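Local coordinates for protein subdomain of Desmoplakin Carboxy-Terminal domain (DPCT) (Homo sapiens, PDB 1LM5) that binds intermediate filaments as part of the plakin-repeat tail of desmoplakin, probably helping to tie them to desmosomes, at residues S100-V105 against R117-Q122; F121-G126 against S160-I165. All coordinates share one frame; numbering follows the deposited sequence.

How the contacts relate
Both contacts draw on helix 112-124, whose residues there are largely buried. Contact 1 comes first along the chain: helix 101-106 packs on residues 117-122, and 11 residues separate the two segments, among them the first turn of helix 112-124. Contact 2 takes up the C-terminal end of the same helix, where residues 121-126 meet the loop 160-165 that follows helix 150-157 and leads into strand 166-167. Their centres lie about 11 Å apart, and the segments overlap at Phe121 and Gln122. The two touch directly, Glu120 CB lying 3.4 Å from Tyr162 CE1. One helix is thus packed by an earlier helix and a later loop, joining successive parts of the chain.

Contact 1 of 2, residues S100-V105 against R117-Q122; sequences SAAEAV and RFLEFQ
Ala101 and Ala102, in the first turn of helix 101-106, pack against Leu119 and Phe118 of helix 112-124, making a nearly antiparallel helix pair within the plakin-repeat fold. The axes of segments 101-105 and 117-122 run at 166° and come within 10.0 Å.

The contact between them is apolar. Leu119 reaches over with both branches of its fork: CD2 lies 3.9 Å from Ala101 CB, while CD1 sits 4.0 Å from Ala102 CB. Its CG is anti to the carbonyl carbon (chi1 -63°), which carries the fork across to the two alanines. CD2 also comes close to the backbone at the start of the helix, 3.8 Å from Ala102 N. Phe118 adds its CB, 4.4 Å from Ala101 CB, and its side chain goes on to pack against Pro82, Ala83 and Ala86 of helix 74-88. That helix also meets Ala101, and Leu156 of helix 150-157 packs on Leu119, so the small interface is buried among other helices.

Polar bonds belong to the helix start. Ser100 is the N-cap, and the Glu103 carboxylate folds back onto it, one oxygen taking both bonds: Ser100 N donates to Glu103 OE2 from above the carboxylate plane, at an N-H...O angle of 160°. The same oxygen takes a second bond through its anti lone pair, from Ser100 OG at 2.7 Å.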
loop_
_atom_site.group_PDB
_atom_site.type_symbol
_atom_site.label_atom_id
_atom_site.label_comp_id
_atom_site.label_asym_id
_atom_site.label_seq_id
_atom_site.Cartn_x
_atom_site.Cartn_y
_atom_site.Cartn_z
ATOM N N SER B 100 12.954 -2.996 9.571
ATOM C CA SER B 100 12.547 -1.865 8.759
ATOM C C SER B 100 13.786 -0.962 8.660
ATOM O O SER B 100 14.786 -1.197 9.342
ATOM C CB SER B 100 11.406 -1.111 9.437
ATOM O OG SER B 100 11.819 -0.601 10.692
ATOM N N ALA B 101 13.732 0.064 7.822
ATOM C CA ALA B 101 14.877 0.959 7.682
ATOM C C ALA B 101 15.336 1.530 9.024
ATOM O O ALA B 101 16.526 1.527 9.336
ATOM C CB ALA B 101 14.538 2.088 6.732
ATOM N N ALA B 102 14.386 2.026 9.811
ATOM C CA ALA B 102 14.698 2.624 11.107
ATOM C C ALA B 102 15.472 1.670 12.003
ATOM O O ALA B 102 16.463 2.061 12.631
ATOM C CB ALA B 102 13.421 3.053 11.805
ATOM N N GLU B 103 15.002 0.429 12.069
ATOM C CA GLU B 103 15.638 -0.594 12.887
ATOM C C GLU B 103 17.032 -0.868 12.341
ATOM O O GLU B 103 17.994 -0.978 13.101
ATOM C CB GLU B 103 14.805 -1.873 12.865
ATOM C CG GLU B 103 13.327 -1.647 13.163
ATOM C CD GLU B 103 12.481 -2.897 12.988
ATOM O OE1 GLU B 103 12.526 -3.777 13.876
ATOM O OE2 GLU B 103 11.775 -3.007 11.961
ATOM N N ALA B 104 17.141 -0.951 11.016
ATOM C CA ALA B 104 18.426 -1.214 10.379
ATOM C C ALA B 104 19.463 -0.162 10.743
ATOM O O ALA B 104 20.657 -0.470 10.873
ATOM C CB ALA B 104 18.263 -1.279 8.867
ATOM N N VAL B 105 19.018 1.080 10.885
ATOM C CA VAL B 105 19.928 2.151 11.245
ATOM C C VAL B 105 20.392 1.871 12.664
ATOM O O VAL B 105 21.584 1.954 12.970
ATOM C CB VAL B 105 19.241 3.524 11.215
ATOM C CG1 VAL B 105 20.176 4.581 11.786
ATOM C CG2 VAL B 105 18.889 3.888 9.777
ATOM N N ARG B 117 17.112 9.096 4.826
ATOM C CA ARG B 117 16.594 9.448 3.510
ATOM C C ARG B 117 15.398 8.555 3.234
ATOM O O ARG B 117 14.333 9.014 2.832
ATOM C CB ARG B 117 17.621 9.174 2.411
ATOM C CG ARG B 117 18.759 10.140 2.298
ATOM C CD ARG B 117 19.284 10.132 0.864
ATOM N NE ARG B 117 19.796 8.832 0.445
ATOM C CZ ARG B 117 20.967 8.327 0.825
ATOM N NH1 ARG B 117 21.757 9.018 1.638
ATOM N NH2 ARG B 117 21.354 7.137 0.391
ATOM N N PHE B 118 15.598 7.260 3.448
ATOM C CA PHE B 118 14.569 6.280 3.165
ATOM C C PHE B 118 13.307 6.514 3.984
ATOM O O PHE B 118 12.198 6.499 3.451
ATOM C CB PHE B 118 15.134 4.881 3.404
ATOM C CG PHE B 118 16.378 4.582 2.609
ATOM C CD1 PHE B 118 17.217 3.538 2.989
ATOM C CD2 PHE B 118 16.706 5.326 1.471
ATOM C CE1 PHE B 118 18.359 3.231 2.251
ATOM C CE2 PHE B 118 17.846 5.030 0.728
ATOM C CZ PHE B 118 18.679 3.970 1.126
ATOM N N LEU B 119 13.474 6.732 5.279
ATOM C CA LEU B 119 12.324 6.994 6.130
ATOM C C LEU B 119 11.561 8.218 5.643
ATOM O O LEU B 119 10.328 8.230 5.609
ATOM C CB LEU B 119 12.779 7.216 7.571
ATOM C CG LEU B 119 13.443 6.003 8.206
ATOM C CD1 LEU B 119 14.000 6.384 9.582
ATOM C CD2 LEU B 119 12.428 4.895 8.331
ATOM N N GLU B 120 12.294 9.248 5.255
ATOM C CA GLU B 120 11.657 10.461 4.776
ATOM C C GLU B 120 10.935 10.243 3.462
ATOM O O GLU B 120 9.820 10.716 3.272
ATOM C CB GLU B 120 12.691 11.560 4.634
ATOM C CG GLU B 120 13.315 11.907 5.979
ATOM C CD GLU B 120 14.488 12.826 5.847
ATOM O OE1 GLU B 120 15.017 12.955 4.719
ATOM O OE2 GLU B 120 14.894 13.402 6.876
ATOM N N PHE B 121 11.586 9.525 2.559
ATOM C CA PHE B 121 10.990 9.227 1.273
ATOM C C PHE B 121 9.656 8.532 1.512
ATOM O O PHE B 121 8.652 8.875 0.903
ATOM C CB PHE B 121 11.884 8.284 0.474
ATOM C CG PHE B 121 13.163 8.905 -0.002
ATOM C CD1 PHE B 121 14.278 8.104 -0.234
ATOM C CD2 PHE B 121 13.246 10.270 -0.258
ATOM C CE1 PHE B 121 15.465 8.657 -0.722
ATOM C CE2 PHE B 121 14.427 10.840 -0.744
ATOM C CZ PHE B 121 15.539 10.029 -0.978
ATOM N N GLN B 122 9.659 7.536 2.395
ATOM C CA GLN B 122 8.434 6.802 2.675
ATOM C C GLN B 122 7.417 7.714 3.332
ATOM O O GLN B 122 6.273 7.810 2.896
ATOM C CB GLN B 122 8.728 5.599 3.581
ATOM C CG GLN B 122 9.652 4.571 2.942
ATOM C CD GLN B 122 10.033 3.443 3.888
ATOM O OE1 GLN B 122 9.782 3.511 5.094
ATOM N NE2 GLN B 122 10.662 2.404 3.343
#

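Contact 2 of 2, residues F121-G126 against S160-I165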
loop_
_atom_site.group_PDB
_atom_site.type_symbol
_atom_site.label_atom_id
_atom_site.label_comp_id
_atom_site.label_asym_id
_atom_site.label_seq_id
_atom_site.Cartn_x
_atom_site.Cartn_y
_atom_site.Cartn_z
ATOM N N PHE B 121 11.586 9.525 2.559
ATOM C CA PHE B 121 10.990 9.227 1.273
ATOM C C PHE B 121 9.656 8.532 1.512
ATOM O O PHE B 121 8.652 8.875 0.903
ATOM C CB PHE B 121 11.884 8.284 0.474
ATOM C CG PHE B 121 13.163 8.905 -0.002
ATOM C CD1 PHE B 121 14.278 8.104 -0.234
ATOM C CD2 PHE B 121 13.246 10.270 -0.258
ATOM C CE1 PHE B 121 15.465 8.657 -0.722
ATOM C CE2 PHE B 121 14.427 10.840 -0.744
ATOM C CZ PHE B 121 15.539 10.029 -0.978
ATOM N N GLN B 122 9.659 7.536 2.395
ATOM C CA GLN B 122 8.434 6.802 2.675
ATOM C C GLN B 122 7.417 7.714 3.332
ATOM O O GLN B 122 6.273 7.810 2.896
ATOM C CB GLN B 122 8.728 5.599 3.581
ATOM C CG GLN B 122 9.652 4.571 2.942
ATOM C CD GLN B 122 10.033 3.443 3.888
ATOM O OE1 GLN B 122 9.782 3.511 5.094
ATOM N NE2 GLN B 122 10.662 2.404 3.343
ATOM N N TYR B 123 7.850 8.399 4.382
ATOM C CA TYR B 123 6.974 9.290 5.112
ATOM C C TYR B 123 6.251 10.273 4.201
ATOM O O TYR B 123 5.027 10.395 4.243
ATOM C CB TYR B 123 7.781 10.053 6.155
ATOM C CG TYR B 123 6.913 10.890 7.046
ATOM C CD1 TYR B 123 6.201 10.312 8.086
ATOM C CD2 TYR B 123 6.770 12.261 6.825
ATOM C CE1 TYR B 123 5.369 11.072 8.884
ATOM C CE2 TYR B 123 5.941 13.027 7.618
ATOM C CZ TYR B 123 5.242 12.426 8.646
ATOM O OH TYR B 123 4.404 13.174 9.441
ATOM N N LEU B 124 7.025 10.971 3.378
ATOM C CA LEU B 124 6.499 11.962 2.455
ATOM C C LEU B 124 5.564 11.401 1.405
ATOM O O LEU B 124 4.783 12.140 0.823
ATOM C CB LEU B 124 7.644 12.684 1.741
ATOM C CG LEU B 124 8.437 13.693 2.572
ATOM C CD1 LEU B 124 9.659 14.141 1.783
ATOM C CD2 LEU B 124 7.545 14.878 2.938
ATOM N N THR B 125 5.633 10.101 1.166
ATOM C CA THR B 125 4.789 9.512 0.144
ATOM C C THR B 125 3.671 8.630 0.675
ATOM O O THR B 125 3.176 7.756 -0.032
ATOM C CB THR B 125 5.634 8.718 -0.860
ATOM O OG1 THR B 125 6.442 7.756 -0.165
ATOM C CG2 THR B 125 6.551 9.674 -1.648
ATOM N N GLY B 126 3.271 8.855 1.919
ATOM C CA GLY B 126 2.182 8.064 2.455
ATOM C C GLY B 126 2.393 7.491 3.836
ATOM O O GLY B 126 1.432 7.300 4.575
ATOM N N SER B 160 9.588 20.316 6.855
ATOM C CA SER B 160 10.242 21.563 6.490
ATOM C C SER B 160 11.727 21.537 6.803
ATOM O O SER B 160 12.517 22.200 6.133
ATOM C CB SER B 160 9.591 22.737 7.230
ATOM O OG SER B 160 8.210 22.825 6.929
ATOM N N SER B 161 12.112 20.757 7.806
ATOM C CA SER B 161 13.514 20.684 8.203
ATOM C C SER B 161 14.311 19.503 7.644
ATOM O O SER B 161 15.411 19.214 8.119
ATOM C CB SER B 161 13.618 20.685 9.730
ATOM O OG SER B 161 12.980 19.542 10.274
ATOM N N TYR B 162 13.772 18.818 6.646
ATOM C CA TYR B 162 14.496 17.697 6.053
ATOM C C TYR B 162 15.777 18.193 5.398
ATOM O O TYR B 162 15.807 19.272 4.804
ATOM C CB TYR B 162 13.662 17.006 4.980
ATOM C CG TYR B 162 12.586 16.078 5.475
ATOM C CD1 TYR B 162 11.863 15.298 4.574
ATOM C CD2 TYR B 162 12.276 15.978 6.833
ATOM C CE1 TYR B 162 10.860 14.448 4.999
ATOM C CE2 TYR B 162 11.268 15.127 7.270
ATOM C CZ TYR B 162 10.563 14.367 6.352
ATOM O OH TYR B 162 9.539 13.544 6.764
ATOM N N ALA B 163 16.828 17.386 5.481
ATOM C CA ALA B 163 18.105 17.743 4.889
ATOM C C ALA B 163 17.929 17.953 3.386
ATOM O O ALA B 163 17.173 17.236 2.743
ATOM C CB ALA B 163 19.115 16.640 5.149
ATOM N N LYS B 164 18.621 18.940 2.832
ATOM C CA LYS B 164 18.537 19.224 1.395
ATOM C C LYS B 164 19.456 18.233 0.691
ATOM O O LYS B 164 20.563 18.571 0.273
ATOM C CB LYS B 164 18.993 20.659 1.121
ATOM C CG LYS B 164 18.261 21.716 1.950
ATOM C CD LYS B 164 16.751 21.688 1.702
ATOM C CE LYS B 164 16.032 22.823 2.421
ATOM N NZ LYS B 164 14.546 22.779 2.215
ATOM N N ILE B 165 18.983 16.999 0.564
ATOM C CA ILE B 165 19.769 15.929 -0.031
ATOM C C ILE B 165 19.735 15.866 -1.547
ATOM O O ILE B 165 20.398 15.025 -2.148
ATOM C CB ILE B 165 19.307 14.563 0.511
ATOM C CG1 ILE B 165 17.859 14.307 0.091
ATOM C CG2 ILE B 165 19.430 14.543 2.030
ATOM C CD1 ILE B 165 17.323 12.961 0.529
#
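Tyr162 holds CG anti to its carbonyl carbon (chi1 -78°), sending its ring toward the helix end, where Tyr123 and Leu124 meet it. Tyr123 has CG anti to the backbone N instead (chi1 -174°), which swings its ring so that CD2 comes up to the Tyr162 hydroxyl, and the two tyrosine side chains cross at about a right angle.

Leu124 slides alongside Tyr162 in the opposite direction and touches the edge of its ring, near the ring plane. The contact is tight, with Leu124 CD1 3.4 Å from Tyr162 CE1 and Leu124 CG 3.5 Å from the same carbon. Further out, Tyr162 OH comes obliquely onto the Tyr123 ring, 3.1 Å from Tyr123 CD2. That hydroxyl is hydrogen-bonded to Leu156 O of helix 150-157, which ties the phenol's polar end to the helix preceding the loop.

Beyond Lys164, the centre of an inverse gamma turn, Ile165 approaches Phe121 from the opposing direction. Its CD1 lies 3.7 Å from Phe121 CZ, obliquely to a ring that also makes an edge-to-face contact with Tyr177.

Tyr123 further forms a cation-pi pair with Arg151 of the second subunit, so the helix end faces the neighbouring copy as well as the loop. Two separate patches, one round Tyr162 and one at Ile165, pack the loop after helix 150-157 onto the last turns of helix 112-124, inside the plakin-repeat fold.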